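Local coordinates for protein VAL-1 (Chlorella virus, PDB 3GNE) that cleaves the polysaccharide alginate by a lyase reaction, as a member of polysaccharide lyase family 14 whose mode of action depends on pH, at residues 75-80 with 166-171; 125-130 with 188-193. All blocks are in the same frame, centred on the assembly; numbering follows the deposited sequence.

Contact 1: residues 75-80 with 166-171; sequences FAWEVF and NRIEIG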
ATOM      1  N   PHE A  75      -3.672   4.717  -6.267  1.00 10.13           N
ATOM      2  CA  PHE A  75      -3.032   3.572  -6.892  1.00  9.86           C
ATOM      3  C   PHE A  75      -3.964   2.373  -6.734  1.00  8.63           C
ATOM      4  O   PHE A  75      -4.737   2.272  -5.745  1.00  9.98           O
ATOM      5  CB  PHE A  75      -1.662   3.274  -6.236  1.00 10.71           C
ATOM      6  CG  PHE A  75      -0.629   4.296  -6.763  1.00 10.69           C
ATOM      7  CD1 PHE A  75       0.010   4.049  -7.966  1.00 11.51           C
ATOM      8  CD2 PHE A  75      -0.353   5.445  -6.047  1.00 11.86           C
ATOM      9  CE1 PHE A  75       0.903   4.974  -8.508  1.00 12.70           C
ATOM     10  CE2 PHE A  75       0.559   6.381  -6.534  1.00 12.72           C
ATOM     11  CZ  PHE A  75       1.198   6.081  -7.720  1.00 12.84           C
ATOM     12  N   ALA A  76      -3.900   1.500  -7.716  1.00  9.16           N
ATOM     13  CA  ALA A  76      -4.842   0.369  -7.752  1.00  9.47           C
ATOM     14  C   ALA A  76      -4.121  -0.860  -8.299  1.00  8.76           C
ATOM     15  O   ALA A  76      -3.128  -0.733  -9.031  1.00  9.23           O
ATOM     16  CB  ALA A  76      -6.027   0.722  -8.631  1.00 11.17           C
ATOM     17  N   TRP A  77      -4.591  -2.023  -7.923  1.00  8.81           N
ATOM     18  CA  TRP A  77      -4.009  -3.287  -8.397  1.00  9.40           C
ATOM     19  C   TRP A  77      -5.048  -4.369  -8.167  1.00  9.09           C
ATOM     20  O   TRP A  77      -6.064  -4.121  -7.481  1.00 10.73           O
ATOM     21  CB  TRP A  77      -2.694  -3.672  -7.680  1.00  8.86           C
ATOM     22  CG  TRP A  77      -2.833  -3.665  -6.182  1.00  8.44           C
ATOM     23  CD1 TRP A  77      -3.189  -4.725  -5.381  1.00  8.18           C
ATOM     24  CD2 TRP A  77      -2.642  -2.561  -5.293  1.00  8.99           C
ATOM     25  NE1 TRP A  77      -3.220  -4.338  -4.046  1.00  8.21           N
ATOM     26  CE2 TRP A  77      -2.886  -3.009  -3.972  1.00  8.51           C
ATOM     27  CE3 TRP A  77      -2.270  -1.202  -5.500  1.00  8.91           C
ATOM     28  CZ2 TRP A  77      -2.784  -2.177  -2.847  1.00  8.49           C
ATOM     29  CZ3 TRP A  77      -2.169  -0.387  -4.365  1.00  8.80           C
ATOM     30  CH2 TRP A  77      -2.421  -0.856  -3.084  1.00  8.44           C
ATOM     31  N   GLU A  78      -4.796  -5.525  -8.746  1.00  8.63           N
ATOM     32  CA  GLU A  78      -5.685  -6.667  -8.520  1.00  9.37           C
ATOM     33  C   GLU A  78      -4.894  -7.808  -7.944  1.00  9.44           C
ATOM     34  O   GLU A  78      -3.713  -7.978  -8.278  1.00 10.23           O
ATOM     35  CB  GLU A  78      -6.332  -7.128  -9.850  1.00 10.36           C
ATOM     36  CG  GLU A  78      -7.157  -5.927 -10.413  1.00 11.51           C
ATOM     37  CD  GLU A  78      -7.711  -6.265 -11.773  1.00 15.57           C
ATOM     38  OE1 GLU A  78      -7.857  -7.452 -12.096  1.00 29.47           O
ATOM     39  OE2 GLU A  78      -8.072  -5.370 -12.549  1.00 18.63           O
ATOM     40  N   VAL A  79      -5.519  -8.598  -7.064  1.00 10.00           N
ATOM     41  CA  VAL A  79      -4.796  -9.753  -6.474  1.00  8.57           C
ATOM     42  C   VAL A  79      -5.671 -10.990  -6.434  1.00  8.10           C
ATOM     43  O   VAL A  79      -6.850 -10.948  -6.145  1.00 10.06           O
ATOM     44  CB  VAL A  79      -4.332  -9.355  -5.066  1.00  9.33           C
ATOM     45  CG1 VAL A  79      -5.546  -9.020  -4.181  1.00 11.23           C
ATOM     46  CG2 VAL A  79      -3.482 -10.471  -4.458  1.00  9.92           C
ATOM     47  N   PHE A  80      -5.055 -12.106  -6.794  1.00  9.27           N
ATOM     48  CA  PHE A  80      -5.683 -13.420  -6.832  1.00  9.69           C
ATOM     49  C   PHE A  80      -5.022 -14.304  -5.757  1.00  9.44           C
ATOM     50  O   PHE A  80      -3.801 -14.528  -5.811  1.00  9.65           O
ATOM     51  CB  PHE A  80      -5.474 -13.995  -8.214  1.00 10.10           C
ATOM     52  CG  PHE A  80      -6.218 -15.285  -8.541  1.00 10.75           C
ATOM     53  CD1 PHE A  80      -7.298 -15.227  -9.431  1.00 12.00           C
ATOM     54  CD2 PHE A  80      -5.886 -16.524  -8.040  1.00 13.55           C
ATOM     55  CE1 PHE A  80      -7.948 -16.385  -9.794  1.00 13.56           C
ATOM     56  CE2 PHE A  80      -6.534 -17.695  -8.394  1.00 12.63           C
ATOM     57  CZ  PHE A  80      -7.584 -17.643  -9.284  1.00 13.17           C
ATOM     58  N   ASN A 166      -9.356  -9.897  -7.088  1.00 11.19           N
ATOM     59  CA  ASN A 166      -9.902  -8.852  -6.203  1.00 10.05           C
ATOM     60  C   ASN A 166      -9.339  -7.506  -6.652  1.00  9.74           C
ATOM     61  O   ASN A 166      -8.111  -7.453  -6.874  1.00 12.53           O
ATOM     62  CB  ASN A 166      -9.468  -9.077  -4.758  1.00 10.88           C
ATOM     63  CG  ASN A 166     -10.054 -10.372  -4.188  1.00 10.11           C
ATOM     64  OD1 ASN A 166     -11.226 -10.382  -3.802  1.00 11.61           O
ATOM     65  ND2 ASN A 166      -9.244 -11.419  -4.063  1.00 11.36           N
ATOM     66  N   ARG A 167     -10.151  -6.499  -6.751  1.00  9.48           N
ATOM     67  CA  ARG A 167      -9.747  -5.173  -7.172  1.00  9.65           C
ATOM     68  C   ARG A 167      -9.563  -4.273  -5.960  1.00 10.32           C
ATOM     69  O   ARG A 167     -10.504  -4.081  -5.202  1.00 12.70           O
ATOM     70  CB  ARG A 167     -10.803  -4.572  -8.129  1.00 13.34           C
ATOM     71  CG  ARG A 167     -10.993  -5.463  -9.348  1.00 16.74           C
ATOM     72  CD  ARG A 167     -12.046  -4.874 -10.271  1.00 26.42           C
ATOM     73  NE  ARG A 167     -13.304  -4.571  -9.635  1.00 39.46           N
ATOM     74  CZ  ARG A 167     -14.317  -5.225  -9.104  1.00 36.89           C
ATOM     75  NH1 ARG A 167     -15.338  -4.545  -8.599  1.00 38.85           N
ATOM     76  NH2 ARG A 167     -14.308  -6.567  -9.059  1.00 48.05           N
ATOM     77  N   ILE A 168      -8.339  -3.731  -5.833  1.00 10.07           N
ATOM     78  CA  ILE A 168      -8.008  -2.903  -4.698  1.00 10.13           C
ATOM     79  C   ILE A 168      -7.635  -1.499  -5.169  1.00  9.41           C
ATOM     80  O   ILE A 168      -6.914  -1.362  -6.152  1.00 10.61           O
ATOM     81  CB  ILE A 168      -6.766  -3.500  -3.970  1.00 12.39           C
ATOM     82  CG1 ILE A 168      -6.947  -5.005  -3.685  1.00 19.92           C
ATOM     83  CG2 ILE A 168      -6.467  -2.687  -2.714  1.00 13.25           C
ATOM     84  CD1 ILE A 168      -8.062  -5.337  -2.745  1.00 36.35           C
ATOM     85  N   GLU A 169      -8.033  -0.451  -4.440  1.00  9.18           N
ATOM     86  CA  GLU A 169      -7.513   0.871  -4.746  1.00 10.08           C
ATOM     87  C   GLU A 169      -7.215   1.562  -3.414  1.00  8.87           C
ATOM     88  O   GLU A 169      -7.918   1.319  -2.416  1.00 10.59           O
ATOM     89  CB  GLU A 169      -8.534   1.760  -5.531  1.00 12.34           C
ATOM     90  CG  GLU A 169      -9.131   1.040  -6.755  1.00 13.06           C
ATOM     91  CD  GLU A 169      -9.841   2.050  -7.664  1.00 15.60           C
ATOM     92  OE1 GLU A 169      -9.553   3.265  -7.620  1.00 15.25           O
ATOM     93  OE2 GLU A 169     -10.638   1.567  -8.461  1.00 18.23           O
ATOM     94  N   ILE A 170      -6.253   2.467  -3.457  1.00  9.53           N
ATOM     95  CA  ILE A 170      -6.012   3.281  -2.286  1.00  8.29           C
ATOM     96  C   ILE A 170      -5.788   4.722  -2.762  1.00  8.92           C
ATOM     97  O   ILE A 170      -4.861   4.955  -3.565  1.00  9.87           O
ATOM     98  CB  ILE A 170      -4.840   2.794  -1.397  1.00  9.39           C
ATOM     99  CG1 ILE A 170      -4.683   3.641  -0.138  1.00  9.63           C
ATOM    100  CG2 ILE A 170      -3.524   2.630  -2.142  1.00  9.71           C
ATOM    101  CD1 ILE A 170      -3.904   2.972   0.987  1.00 10.80           C
ATOM    102  N   GLY A 171      -6.604   5.628  -2.239  1.00  9.61           N
ATOM    103  CA  GLY A 171      -6.497   7.044  -2.574  1.00 10.08           C
ATOM    104  C   GLY A 171      -5.891   7.829  -1.426  1.00  9.69           C
ATOM    105  O   GLY A 171      -6.105   7.531  -0.245  1.00  9.97           O
TER
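The indole of Trp77 and the branched side chain of Ile168 make the main side-chain contact between strands 75-80 and 166-171. Ile168 CB sits over one face of the five-membered ring, 4.0 Å from the Trp77 ring centroid and 24° off its normal, a CH-pi contact. Ile168 CG2 continues over the same face toward the rim, 3.7 Å from Trp77 CZ2. The indole gets there because Trp77 CG takes the crowded position between backbone N and carbonyl carbon (chi1 53°), which swings the ring system toward the neighbouring strand. At the six-membered ring, Ile170 CG2 approaches Trp77 CH2 obliquely at 3.8 Å, the two side chains running side by side.

Hydrogen-bonded antiparallel pairs Phe75-Ile170, Trp77-Ile168 and Val79-Asn166 fix this register. The bond from Ile168 N to Trp77 O is 2.8 Å long and arrives nearly along the C=O axis. At the end of the pairing Val79 O is gripped twice, by Asn166 N at 2.9 Å and by Asn166 ND2 at 3.2 Å, both from above the carbonyl plane. Lys161 O takes a further bond from ND2, and Asn193 ND2 holds Asn166 OD1, so the amide's rotation is set from both ends.

On the other face, Ala76 CB packs 3.6 Å from Glu169 CG, while Glu78 and Arg167 run alongside each other through their CG atoms. Their charged groups do not meet: Glu78 OE2 bonds Asn237, and Glu169 OE2 forms a salt bridge to Lys241, both on adjoining strand 231-241. Trp217 and His93 meet the Trp77 ring; Ile117 of the facing sheet touches Trp77, Ile168 and Ile170. The mostly apolar face of these three thus turns to the other sheet, the opposite face carrying the charges, as in the antiparallel beta-sandwich (jelly roll) of the concanavalin-like clan.

Contact 2: residues 125-130 with 188-193; sequences VIDYIY and SYVIVN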
ATOM      1  N   VAL A 125      -9.469  -6.354   4.916  1.00  8.93           N
ATOM      2  CA  VAL A 125      -8.627  -5.286   4.426  1.00  8.13           C
ATOM      3  C   VAL A 125      -8.727  -4.136   5.397  1.00  8.29           C
ATOM      4  O   VAL A 125      -9.809  -3.889   5.943  1.00  9.11           O
ATOM      5  CB  VAL A 125      -9.030  -4.860   2.988  1.00  9.03           C
ATOM      6  CG1 VAL A 125      -8.218  -3.659   2.475  1.00 11.23           C
ATOM      7  CG2 VAL A 125      -8.852  -6.045   2.044  1.00 10.27           C
ATOM      8  N   ILE A 126      -7.617  -3.418   5.553  1.00  8.16           N
ATOM      9  CA  ILE A 126      -7.645  -2.119   6.241  1.00  8.46           C
ATOM     10  C   ILE A 126      -6.773  -1.143   5.479  1.00  8.30           C
ATOM     11  O   ILE A 126      -5.883  -1.477   4.722  1.00  9.11           O
ATOM     12  CB  ILE A 126      -7.108  -2.185   7.694  1.00  8.24           C
ATOM     13  CG1 ILE A 126      -5.711  -2.810   7.747  1.00  8.92           C
ATOM     14  CG2 ILE A 126      -8.073  -2.949   8.597  1.00  9.43           C
ATOM     15  CD1 ILE A 126      -4.987  -2.572   9.075  1.00  9.69           C
ATOM     16  N   ASP A 127      -7.075   0.163   5.723  1.00  8.26           N
ATOM     17  CA  ASP A 127      -6.157   1.246   5.487  1.00  8.06           C
ATOM     18  C   ASP A 127      -5.148   1.268   6.635  1.00  8.83           C
ATOM     19  O   ASP A 127      -5.548   1.052   7.768  1.00 10.10           O
ATOM     20  CB  ASP A 127      -6.958   2.553   5.455  1.00  8.33           C
ATOM     21  CG  ASP A 127      -6.210   3.720   4.893  1.00  9.38           C
ATOM     22  OD1 ASP A 127      -5.082   3.518   4.343  1.00  9.69           O
ATOM     23  OD2 ASP A 127      -6.678   4.846   5.048  1.00 12.75           O
ATOM     24  N   TYR A 128      -3.881   1.501   6.360  1.00  7.70           N
ATOM     25  CA  TYR A 128      -2.849   1.405   7.393  1.00  7.84           C
ATOM     26  C   TYR A 128      -1.905   2.612   7.266  1.00  7.03           C
ATOM     27  O   TYR A 128      -1.176   2.729   6.275  1.00  7.63           O
ATOM     28  CB  TYR A 128      -2.118   0.091   7.201  1.00  7.85           C
ATOM     29  CG  TYR A 128      -1.135  -0.238   8.302  1.00  7.87           C
ATOM     30  CD1 TYR A 128      -1.596  -0.431   9.624  1.00  8.17           C
ATOM     31  CD2 TYR A 128       0.227  -0.365   8.008  1.00  7.21           C
ATOM     32  CE1 TYR A 128      -0.710  -0.731  10.659  1.00  9.26           C
ATOM     33  CE2 TYR A 128       1.107  -0.703   9.040  1.00  8.57           C
ATOM     34  CZ  TYR A 128       0.657  -0.880  10.352  1.00  9.04           C
ATOM     35  OH  TYR A 128       1.491  -1.210  11.385  1.00 10.04           O
ATOM     36  N   ILE A 129      -1.968   3.487   8.228  1.00  7.74           N
ATOM     37  CA  ILE A 129      -1.340   4.807   8.130  1.00  7.58           C
ATOM     38  C   ILE A 129      -0.236   4.971   9.151  1.00  7.53           C
ATOM     39  O   ILE A 129      -0.456   4.738  10.345  1.00  7.78           O
ATOM     40  CB  ILE A 129      -2.414   5.910   8.336  1.00  8.41           C
ATOM     41  CG1 ILE A 129      -3.482   5.782   7.249  1.00  9.36           C
ATOM     42  CG2 ILE A 129      -1.748   7.306   8.346  1.00 10.38           C
ATOM     43  CD1 ILE A 129      -4.600   6.831   7.346  1.00 11.64           C
ATOM     44  N   TYR A 130       0.920   5.470   8.732  1.00  7.19           N
ATOM     45  CA  TYR A 130       1.941   5.995   9.634  1.00  7.16           C
ATOM     46  C   TYR A 130       1.889   7.518   9.468  1.00  7.45           C
ATOM     47  O   TYR A 130       2.290   8.004   8.379  1.00  8.55           O
ATOM     48  CB  TYR A 130       3.339   5.520   9.271  1.00  8.19           C
ATOM     49  CG  TYR A 130       3.822   4.242   9.941  1.00  8.32           C
ATOM     50  CD1 TYR A 130       3.228   2.997   9.677  1.00  8.27           C
ATOM     51  CD2 TYR A 130       4.929   4.269  10.778  1.00  9.03           C
ATOM     52  CE1 TYR A 130       3.715   1.833  10.295  1.00  7.88           C
ATOM     53  CE2 TYR A 130       5.388   3.115  11.390  1.00  8.72           C
ATOM     54  CZ  TYR A 130       4.787   1.906  11.142  1.00  8.71           C
ATOM     55  OH  TYR A 130       5.311   0.787  11.772  1.00  8.51           O
ATOM     56  N   SER A 188      -8.110   9.928   2.913  1.00 10.36           N
ATOM     57  CA  SER A 188      -7.679   8.632   2.408  1.00 10.34           C
ATOM     58  C   SER A 188      -8.907   7.858   1.982  1.00  9.79           C
ATOM     59  O   SER A 188      -9.967   8.043   2.536  1.00 10.99           O
ATOM     60  CB  SER A 188      -6.983   7.865   3.542  1.00 11.36           C
ATOM     61  OG  SER A 188      -6.584   6.590   3.014  1.00 10.56           O
ATOM     62  N   TYR A 189      -8.778   6.987   0.989  1.00 10.61           N
ATOM     63  CA  TYR A 189      -9.910   6.074   0.755  1.00 10.07           C
ATOM     64  C   TYR A 189      -9.356   4.728   0.330  1.00 10.71           C
ATOM     65  O   TYR A 189      -8.235   4.618  -0.206  1.00 10.66           O
ATOM     66  CB  TYR A 189     -10.876   6.662  -0.252  1.00 11.21           C
ATOM     67  CG  TYR A 189     -10.550   6.785  -1.724  1.00 11.61           C
ATOM     68  CD1 TYR A 189     -10.343   5.719  -2.633  1.00 12.28           C
ATOM     69  CD2 TYR A 189     -10.496   8.067  -2.298  1.00 12.59           C
ATOM     70  CE1 TYR A 189     -10.068   5.884  -3.962  1.00 11.42           C
ATOM     71  CE2 TYR A 189     -10.245   8.249  -3.658  1.00 12.78           C
ATOM     72  CZ  TYR A 189     -10.032   7.163  -4.487  1.00 12.56           C
ATOM     73  OH  TYR A 189      -9.789   7.389  -5.822  1.00 12.60           O
ATOM     74  N   VAL A 190     -10.144   3.698   0.552  1.00 10.36           N
ATOM     75  CA  VAL A 190      -9.836   2.333   0.171  1.00  9.54           C
ATOM     76  C   VAL A 190     -11.055   1.829  -0.571  1.00  9.07           C
ATOM     77  O   VAL A 190     -12.185   2.054  -0.142  1.00 11.68           O
ATOM     78  CB  VAL A 190      -9.550   1.437   1.389  1.00  9.97           C
ATOM     79  CG1 VAL A 190      -9.460  -0.031   0.968  1.00 10.65           C
ATOM     80  CG2 VAL A 190      -8.250   1.926   2.039  1.00 11.26           C
ATOM     81  N   ILE A 191     -10.762   1.149  -1.681  1.00 10.11           N
ATOM     82  CA  ILE A 191     -11.801   0.449  -2.418  1.00 10.81           C
ATOM     83  C   ILE A 191     -11.404  -1.020  -2.520  1.00 10.40           C
ATOM     84  O   ILE A 191     -10.281  -1.312  -2.890  1.00 11.38           O
ATOM     85  CB  ILE A 191     -12.043   1.029  -3.839  1.00 11.45           C
ATOM     86  CG1 ILE A 191     -12.284   2.517  -3.857  1.00 13.13           C
ATOM     87  CG2 ILE A 191     -13.245   0.313  -4.434  1.00 18.66           C
ATOM     88  CD1 ILE A 191     -12.374   3.113  -5.252  1.00 15.34           C
ATOM     89  N   VAL A 192     -12.359  -1.905  -2.186  1.00 10.60           N
ATOM     90  CA  VAL A 192     -12.132  -3.329  -2.386  1.00 10.72           C
ATOM     91  C   VAL A 192     -13.360  -3.857  -3.132  1.00 10.23           C
ATOM     92  O   VAL A 192     -14.493  -3.771  -2.612  1.00 11.75           O
ATOM     93  CB  VAL A 192     -11.923  -4.151  -1.106  1.00 10.18           C
ATOM     94  CG1 VAL A 192     -11.580  -5.564  -1.503  1.00 10.80           C
ATOM     95  CG2 VAL A 192     -10.783  -3.529  -0.252  1.00 12.25           C
ATOM     96  N   ASN A 193     -13.169  -4.376  -4.338  1.00 12.33           N
ATOM     97  CA  ASN A 193     -14.237  -4.954  -5.162  1.00 11.86           C
ATOM     98  C   ASN A 193     -15.415  -4.042  -5.216  1.00 12.74           C
ATOM     99  O   ASN A 193     -16.570  -4.415  -5.083  1.00 17.05           O
ATOM    100  CB  ASN A 193     -14.613  -6.345  -4.649  1.00 12.65           C
ATOM    101  CG  ASN A 193     -13.435  -7.321  -4.810  1.00 12.21           C
ATOM    102  OD1 ASN A 193     -12.730  -7.240  -5.832  1.00 13.72           O
ATOM    103  ND2 ASN A 193     -13.292  -8.200  -3.868  1.00 11.61           N
TER
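Ser188 OG is the best-held polar atom here, with two hydrogen bonds and one weak one. It donates to Asp127 OD2 at 2.7 Å, meeting that oxygen from above the carboxylate plane (38° out of it); Asn115 ND2 also bonds to it, and a weak bond links it to Gly171 O. Because the strand axes stay 7.7 Å apart and the two strands belong to different sheets, this is a face-to-face contact across the interior of the beta-sandwich, made by side chains. Both polar groups extend toward the facing strand, Asp127 CG and Ser188 OG each lying anti to its own backbone N (chi1 -166° and 179°). Asn115 ND2, from strand 112-119, can only donate to OG, which is consistent with the hydroxyl proton being directed at the buried Asp127 carboxylate.

Next to this polar pair the interface turns apolar. Val190 CG2 packs obliquely on Asp127 CB at 3.7 Å, covering the base of the acid's side chain. Further along, Val125 and Val192 reach toward each other tip to tip, and Leu160 also touches Val125. Val125 CG1 has Val192 CG2 3.7 Å away and Val190 CG1 4.1 Å away, so one methyl bridges two valines of the facing strand.

Overall arrangement
From the N terminus, after five earlier strands, strand 72-80 supplies the first half of contact 1, which closes when the chain returns 86 residues later at 166-171. Strand 125-130 of the second sheet lies inside that loop, and its partner 188-193 follows after 166-171, so the two contacts cross instead of nesting. Contact 1 joins neighbours within one sheet; contact 2 joins that sheet to the other across the sandwich. Their centres are about 10 Å apart. Strands 166-173 and 186-192 are sheet neighbours, with probable backbone hydrogen bonds from Gly171 N to Tyr189 O and from Asn193 N to Arg167 O, while Ile170 CD1 packs against Asp127 OD1.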